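Local coordinates for protein salt-tolerant glutaminase (Micrococcus luteus, PDB 3AGD) that probably catalyses the hydrolysis of L-glutamine to L-glutamate and ammonium, as a salt-tolerant member of the glutaminase family, at residues V120-V125 with V179-A184; F69-A74 with A230-S235; E427-L432 with V437-E442. One frame throughout, in Å; residues are numbered along the deposited sequence.

Overall arrangement
Contacts 1 and 2 belong to the glutaminase domain, which has the fold of the beta-lactamase clan, and their centres lie about 17 Å apart. They touch directly: V120 and L124 of contact 1 pack on T70 and A73 of contact 2, so the 120-125 segment bridges the 179-184 segment to helix 67-78. Both lie near the glutamate site, seen occupied in another structure of this protein; the side chains of L180 and Y71 are about 9 Å and 10 Å, respectively, from that of Y191, a glutamate-binding residue. Contact 3 lies apart in the STAS region, its centre about 52 Å from that of contact 1 and 39 Å from that of contact 2. Contacts 2 and 3 both reach the second subunit.

Contact 1 of 3, residues V120-V125 with V179-A184; sequences VHQLLV and VLQDSA
The amide of Q122 and the carboxylate of D182 meet with their planes 34° apart, D182 OD1 lying close to the plane of the amide, beside NE2. At the other corner of the same amide, Q122 OE1 has the backbone N of Q181 well above the carbonyl plane and that of D182 tilted much less from it. This is a helix-to-loop contact of the glutaminase domain, in which one glutamine, Q122, of the 120-125 segment on helix 114-123 holds the connection between helices 165-176 and 184-195.

Three hydrogen bonds do the work. Q181 N gives a bond of 2.8 Å to Q122 OE1, and D182 N reaches the same Q122 OE1 at 3.1 Å, so two successive peptide N-H groups converge on one oxygen. Q122 NE2 in turn donates to D182 OD1 at 2.9 Å, nearly straight at 168°, meeting the carboxylate on its anti side but well out of the carboxylate plane. A glutamine suits this place because its amide accepts and donates at once: both ends are engaged, which fixes the rotation of the group and satisfies a polar side chain that is buried. The chain bends at chi2 (82°), which brings the amide to the N-H groups of Q181 and D182.

L180 supplies the apolar part, covering the root of the glutamine with a methyl and packing behind on L174 and R175 of helix 165-176. D182 OD1 also has R134 NH2 of helix 131-146 at the distance of a weak ion pair, which would modestly stabilise the negative charge of the carboxylate. Beyond it S183 is the N-cap of helix 184-195, its OG bonded to E186 N. Closest among the carbons, L180 CD2 rests 3.5 Å from Q122 CB.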
# COMPACT_ATOMS: atom_id res chain seq x y z
N VAL A 120 18.27 14.99 10.67
CA VAL A 120 17.97 15.20 9.26
C VAL A 120 18.37 16.62 8.81
O VAL A 120 18.97 16.79 7.75
CB VAL A 120 16.46 15.00 8.97
CG1 VAL A 120 16.09 15.63 7.64
CG2 VAL A 120 16.14 13.51 8.96
N HIS A 121 18.03 17.62 9.61
CA HIS A 121 18.36 18.99 9.25
C HIS A 121 19.88 19.18 9.13
O HIS A 121 20.36 19.89 8.25
CB HIS A 121 17.79 19.96 10.29
CG HIS A 121 17.69 21.37 9.80
ND1 HIS A 121 18.78 22.20 9.66
CD2 HIS A 121 16.62 22.09 9.36
CE1 HIS A 121 18.40 23.36 9.15
NE2 HIS A 121 17.10 23.31 8.96
N GLN A 122 20.62 18.52 10.02
CA GLN A 122 22.08 18.57 10.05
C GLN A 122 22.70 17.96 8.79
O GLN A 122 23.84 18.27 8.45
CB GLN A 122 22.59 17.83 11.30
CG GLN A 122 24.09 17.45 11.28
CD GLN A 122 25.01 18.59 11.68
OE1 GLN A 122 25.26 18.81 12.87
NE2 GLN A 122 25.52 19.31 10.70
N LEU A 123 21.96 17.10 8.10
CA LEU A 123 22.45 16.44 6.89
C LEU A 123 22.07 17.13 5.58
O LEU A 123 22.67 16.86 4.54
CB LEU A 123 21.89 15.01 6.81
CG LEU A 123 22.32 13.94 7.81
CD1 LEU A 123 21.24 12.86 7.89
CD2 LEU A 123 23.66 13.35 7.40
N LEU A 124 21.09 18.01 5.65
CA LEU A 124 20.53 18.70 4.49
C LEU A 124 21.26 18.98 3.18
O LEU A 124 20.80 18.52 2.13
CB LEU A 124 19.83 19.98 4.96
CG LEU A 124 18.44 19.62 5.48
CD1 LEU A 124 17.68 20.86 5.90
CD2 LEU A 124 17.69 18.86 4.38
N VAL A 125 22.37 19.70 3.18
CA VAL A 125 23.03 20.00 1.91
C VAL A 125 24.31 19.21 1.65
O VAL A 125 24.51 18.68 0.56
CB VAL A 125 23.36 21.51 1.83
CG1 VAL A 125 24.13 21.83 0.56
CG2 VAL A 125 22.07 22.31 1.88
N VAL A 179 26.12 12.20 16.40
CA VAL A 179 25.07 12.29 15.39
C VAL A 179 25.02 13.71 14.81
O VAL A 179 24.67 13.89 13.64
CB VAL A 179 23.69 11.92 15.99
CG1 VAL A 179 22.59 12.14 14.95
CG2 VAL A 179 23.71 10.47 16.43
N LEU A 180 25.36 14.70 15.63
CA LEU A 180 25.39 16.09 15.20
C LEU A 180 26.82 16.60 15.31
O LEU A 180 27.54 16.25 16.25
CB LEU A 180 24.49 16.96 16.07
CG LEU A 180 22.99 16.70 16.04
CD1 LEU A 180 22.28 17.76 16.89
CD2 LEU A 180 22.49 16.76 14.61
N GLN A 181 27.24 17.43 14.36
CA GLN A 181 28.59 17.96 14.38
C GLN A 181 28.62 19.43 14.80
O GLN A 181 29.47 19.84 15.58
CB GLN A 181 29.24 17.80 13.00
CG GLN A 181 29.38 16.34 12.55
CD GLN A 181 28.04 15.64 12.35
OE1 GLN A 181 27.72 14.67 13.04
NE2 GLN A 181 27.25 16.12 11.40
N ASP A 182 27.67 20.21 14.29
CA ASP A 182 27.60 21.62 14.63
C ASP A 182 26.95 21.81 16.00
O ASP A 182 26.48 20.85 16.61
CB ASP A 182 26.86 22.38 13.54
CG ASP A 182 27.58 22.30 12.20
OD1 ASP A 182 27.00 21.78 11.23
OD2 ASP A 182 28.74 22.74 12.14
N SER A 183 26.92 23.05 16.49
CA SER A 183 26.36 23.30 17.81
C SER A 183 24.88 22.96 17.93
O SER A 183 24.14 22.98 16.94
CB SER A 183 26.56 24.76 18.22
OG SER A 183 25.75 25.62 17.45
N ALA A 184 24.47 22.65 19.15
CA ALA A 184 23.08 22.31 19.44
C ALA A 184 22.20 23.49 19.06
O ALA A 184 21.12 23.33 18.48
CB ALA A 184 22.93 21.98 20.92

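Contact 2 of 3, residues F69-A74 with A230-S235; sequences FTYAAA and ARRVVS
Y71 reaches from helix 67-78 to helix 227-240, with its CB directed at the opposing helix and its ring carried across by CG, swung to the far side from the backbone N. Past CG, ring atom CD2 comes within 4.1 Å of V233 CG2. Farther out, CE2 is 4.0 Å from R232 CG, as the arginine crosses the tyrosine at about a right angle, its CG set obliquely to the ring. CZ meets both R232 CG and R232 NH1 at 4.1 Å. At the tip, OH accepts a hydrogen bond of 3.1 Å from R232 NH1, bent to 143°. Ring and guanidinium planes are only 26° apart, and OH lies near the guanidinium's edge, tilted somewhat from its plane.

Tyrosine suits the place because its ring can lie among apolar side chains while its hydroxyl offers an acceptor at the far end. Bends at chi2 and chi3 bring the arginine's head round to that hydroxyl. The stronger partner of R232 NH1 is D84, in a salt bridge that probably balances much of the buried charge and helps to position the guanidinium for Y71. Nearer the tyrosine's root, between the helix bodies, A72 CB packs on V233 CG2 at 3.9 Å.

The segment axes run roughly antiparallel, at 145°, and approach to 9.7 Å. Around them, V120 of helix 114-123 also packs on Y71, L211 of helix 201-212 backs V233, and M307 of the second subunit covers V234 and S235.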
# COMPACT_ATOMS: atom_id res chain seq x y z
N PHE A 69 9.45 16.10 4.46
CA PHE A 69 10.05 16.82 3.34
C PHE A 69 11.54 17.09 3.48
O PHE A 69 12.29 16.95 2.52
CB PHE A 69 9.25 18.10 3.09
CG PHE A 69 7.79 17.84 2.88
CD1 PHE A 69 6.84 18.29 3.81
CD2 PHE A 69 7.35 17.06 1.81
CE1 PHE A 69 5.49 17.97 3.67
CE2 PHE A 69 6.00 16.73 1.66
CZ PHE A 69 5.07 17.18 2.60
N THR A 70 11.99 17.45 4.68
CA THR A 70 13.41 17.68 4.88
C THR A 70 14.13 16.34 4.79
O THR A 70 15.26 16.25 4.33
CB THR A 70 13.70 18.33 6.26
OG1 THR A 70 12.97 17.64 7.28
CG2 THR A 70 13.30 19.79 6.26
N TYR A 71 13.45 15.28 5.24
CA TYR A 71 13.99 13.93 5.19
C TYR A 71 14.24 13.56 3.73
O TYR A 71 15.27 13.00 3.39
CB TYR A 71 13.00 12.95 5.85
CG TYR A 71 13.46 11.51 5.95
CD1 TYR A 71 14.80 11.19 6.21
CD2 TYR A 71 12.54 10.46 5.87
CE1 TYR A 71 15.21 9.86 6.39
CE2 TYR A 71 12.93 9.13 6.05
CZ TYR A 71 14.27 8.84 6.32
OH TYR A 71 14.66 7.53 6.51
N ALA A 72 13.29 13.89 2.86
CA ALA A 72 13.45 13.60 1.44
C ALA A 72 14.66 14.37 0.88
O ALA A 72 15.49 13.80 0.18
CB ALA A 72 12.18 13.99 0.68
N ALA A 73 14.75 15.65 1.21
CA ALA A 73 15.86 16.49 0.74
C ALA A 73 17.21 15.91 1.17
O ALA A 73 18.18 15.92 0.40
CB ALA A 73 15.70 17.91 1.29
N ALA A 74 17.28 15.43 2.41
CA ALA A 74 18.51 14.84 2.93
C ALA A 74 18.90 13.61 2.13
O ALA A 74 20.08 13.41 1.82
CB ALA A 74 18.33 14.48 4.40
N ALA A 230 10.74 8.85 -2.37
CA ALA A 230 9.35 9.07 -1.99
C ALA A 230 8.83 7.88 -1.19
O ALA A 230 8.17 8.04 -0.17
CB ALA A 230 8.50 9.30 -3.23
N ARG A 231 9.14 6.68 -1.66
CA ARG A 231 8.70 5.45 -1.01
C ARG A 231 9.23 5.32 0.42
O ARG A 231 8.52 4.87 1.31
CB ARG A 231 9.15 4.23 -1.82
CG ARG A 231 8.18 3.77 -2.90
CD ARG A 231 8.75 2.55 -3.61
NE ARG A 231 9.67 1.82 -2.74
CZ ARG A 231 10.92 1.51 -3.06
NH1 ARG A 231 11.41 1.85 -4.24
NH2 ARG A 231 11.70 0.90 -2.18
N ARG A 232 10.48 5.72 0.62
CA ARG A 232 11.10 5.65 1.93
C ARG A 232 10.41 6.63 2.87
O ARG A 232 10.16 6.32 4.04
CB ARG A 232 12.59 6.00 1.83
CG ARG A 232 13.26 6.36 3.16
CD ARG A 232 13.28 5.21 4.16
NE ARG A 232 14.31 4.22 3.89
CZ ARG A 232 15.61 4.39 4.10
NH1 ARG A 232 16.07 5.54 4.60
NH2 ARG A 232 16.47 3.42 3.83
N VAL A 233 10.08 7.80 2.36
CA VAL A 233 9.44 8.83 3.17
C VAL A 233 8.05 8.40 3.61
O VAL A 233 7.70 8.49 4.79
CB VAL A 233 9.35 10.16 2.40
CG1 VAL A 233 8.53 11.17 3.19
CG2 VAL A 233 10.75 10.70 2.15
N VAL A 234 7.25 7.91 2.67
CA VAL A 234 5.91 7.49 3.03
C VAL A 234 5.95 6.27 3.95
O VAL A 234 5.08 6.12 4.80
CB VAL A 234 5.07 7.22 1.77
CG1 VAL A 234 3.64 6.87 2.17
CG2 VAL A 234 5.08 8.46 0.87
N SER A 235 6.96 5.42 3.80
CA SER A 235 7.09 4.25 4.67
C SER A 235 7.31 4.71 6.11
O SER A 235 6.66 4.24 7.04
CB SER A 235 8.26 3.35 4.25
OG SER A 235 7.98 2.64 3.05

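Contact 3 of 3, residues E427-L432 with V437-E442; sequences EGVRRL and VRVEVE
A single, rather long backbone hydrogen bond ties a late turn of helix 419-434 to V437, the residue before strand 438-442: V437 N donates to L432 O at 3.3 Å. V437 CB also presses on that oxygen, L432 O, at 3.4 Å, and the remaining side-chain touches are apolar. The pair belongs to a beta-alpha-beta unit in which helix 419-434 connects strand 406-417 to the parallel strand 438-442, within the STAS region.

V439 sits at the heart of the packing, its two methyls divided between two helix residues one turn apart. Its CG1 meets V429 CG1 at 3.9 Å, whereas its CG2 lies 4.0 Å from L432 CB. Branching at CB suits valine both to a strand and to this double contact. L432 is the longer side chain and spreads its branches: CD1 touches V439 CG2 at 4.1 Å, and CD2 comes 4.2 Å from V437 CB. V429 also rests on L409 of strand 406-417, and T352 borders both L432 and V437.

Charges occupy other sides. E427 forms salt bridges with R430 and R431. The chemistry is thus segregated: hydrocarbon holds the helix against the sheet, one backbone hydrogen bond, V437 N to L432 O, closes the link between them, and the ionic groups lie on the helix's other side, where R431 meets D7 of the second subunit, and on the strand, where R438 NE pairs with E440 OE1 at 3.1 Å.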
# COMPACT_ATOMS: atom_id res chain seq x y z
N GLU A 427 11.60 -8.58 -23.14
CA GLU A 427 11.90 -10.00 -23.13
C GLU A 427 10.76 -10.79 -23.76
O GLU A 427 10.99 -11.72 -24.54
CB GLU A 427 12.11 -10.47 -21.68
CG GLU A 427 12.32 -11.97 -21.52
CD GLU A 427 13.57 -12.48 -22.22
OE1 GLU A 427 14.63 -11.83 -22.09
OE2 GLU A 427 13.51 -13.53 -22.88
N GLY A 428 9.53 -10.42 -23.43
CA GLY A 428 8.37 -11.10 -23.99
C GLY A 428 8.35 -10.95 -25.50
O GLY A 428 7.99 -11.89 -26.22
N VAL A 429 8.73 -9.77 -25.99
CA VAL A 429 8.76 -9.49 -27.42
C VAL A 429 9.84 -10.33 -28.11
O VAL A 429 9.61 -10.89 -29.18
CB VAL A 429 9.03 -8.00 -27.68
CG1 VAL A 429 9.38 -7.76 -29.15
CG2 VAL A 429 7.79 -7.19 -27.30
N ARG A 430 11.01 -10.43 -27.49
CA ARG A 430 12.11 -11.22 -28.05
C ARG A 430 11.69 -12.67 -28.22
O ARG A 430 11.99 -13.29 -29.23
CB ARG A 430 13.35 -11.14 -27.15
CG ARG A 430 14.10 -9.82 -27.26
CD ARG A 430 15.25 -9.71 -26.25
NE ARG A 430 14.76 -9.76 -24.88
CZ ARG A 430 15.37 -9.20 -23.84
NH1 ARG A 430 16.50 -8.53 -24.01
NH2 ARG A 430 14.84 -9.30 -22.63
N ARG A 431 10.99 -13.19 -27.22
CA ARG A 431 10.53 -14.57 -27.25
C ARG A 431 9.47 -14.79 -28.32
O ARG A 431 9.47 -15.82 -28.99
CB ARG A 431 10.01 -14.97 -25.86
CG ARG A 431 11.10 -14.92 -24.80
CD ARG A 431 10.65 -15.38 -23.43
NE ARG A 431 11.81 -15.44 -22.53
CZ ARG A 431 11.85 -16.13 -21.40
NH1 ARG A 431 10.80 -16.83 -21.00
NH2 ARG A 431 12.97 -16.14 -20.68
N LEU A 432 8.57 -13.83 -28.48
CA LEU A 432 7.54 -13.93 -29.50
C LEU A 432 8.25 -14.06 -30.84
O LEU A 432 7.89 -14.90 -31.67
CB LEU A 432 6.67 -12.67 -29.53
CG LEU A 432 5.25 -12.77 -28.96
CD1 LEU A 432 4.54 -11.43 -29.14
CD2 LEU A 432 4.49 -13.87 -29.67
N VAL A 437 7.29 -15.09 -34.87
CA VAL A 437 6.18 -14.15 -35.02
C VAL A 437 6.73 -12.76 -35.25
O VAL A 437 7.69 -12.35 -34.60
CB VAL A 437 5.27 -14.11 -33.77
CG1 VAL A 437 4.19 -13.03 -33.94
CG2 VAL A 437 4.63 -15.47 -33.55
N ARG A 438 6.13 -12.03 -36.18
CA ARG A 438 6.58 -10.68 -36.46
C ARG A 438 5.94 -9.71 -35.47
O ARG A 438 4.73 -9.70 -35.29
CB ARG A 438 6.20 -10.27 -37.88
CG ARG A 438 6.33 -8.78 -38.10
CD ARG A 438 5.96 -8.36 -39.51
NE ARG A 438 6.12 -6.91 -39.62
CZ ARG A 438 6.20 -6.25 -40.77
NH1 ARG A 438 6.14 -6.91 -41.92
NH2 ARG A 438 6.38 -4.94 -40.77
N VAL A 439 6.77 -8.88 -34.85
CA VAL A 439 6.27 -7.92 -33.90
C VAL A 439 6.59 -6.49 -34.32
O VAL A 439 7.75 -6.13 -34.47
CB VAL A 439 6.89 -8.14 -32.50
CG1 VAL A 439 6.27 -7.17 -31.51
CG2 VAL A 439 6.68 -9.58 -32.07
N GLU A 440 5.57 -5.69 -34.54
CA GLU A 440 5.81 -4.30 -34.89
C GLU A 440 5.25 -3.44 -33.77
O GLU A 440 4.04 -3.44 -33.52
CB GLU A 440 5.21 -3.96 -36.25
CG GLU A 440 3.74 -4.22 -36.41
CD GLU A 440 3.36 -4.30 -37.89
OE1 GLU A 440 3.68 -5.33 -38.52
OE2 GLU A 440 2.77 -3.34 -38.41
N VAL A 441 6.15 -2.75 -33.08
CA VAL A 441 5.78 -1.91 -31.96
C VAL A 441 5.44 -0.48 -32.36
O VAL A 441 6.31 0.27 -32.82
CB VAL A 441 6.92 -1.87 -30.91
CG1 VAL A 441 6.46 -1.12 -29.66
CG2 VAL A 441 7.36 -3.28 -30.55
N GLU A 442 4.18 -0.11 -32.18
CA GLU A 442 3.71 1.23 -32.49
C GLU A 442 3.87 2.02 -31.19
O GLU A 442 3.04 1.93 -30.29
CB GLU A 442 2.25 1.20 -32.93
CG GLU A 442 2.00 0.22 -34.08
CD GLU A 442 0.59 0.28 -34.61
OE1 GLU A 442 -0.36 0.34 -33.80
OE2 GLU A 442 0.42 0.25 -35.85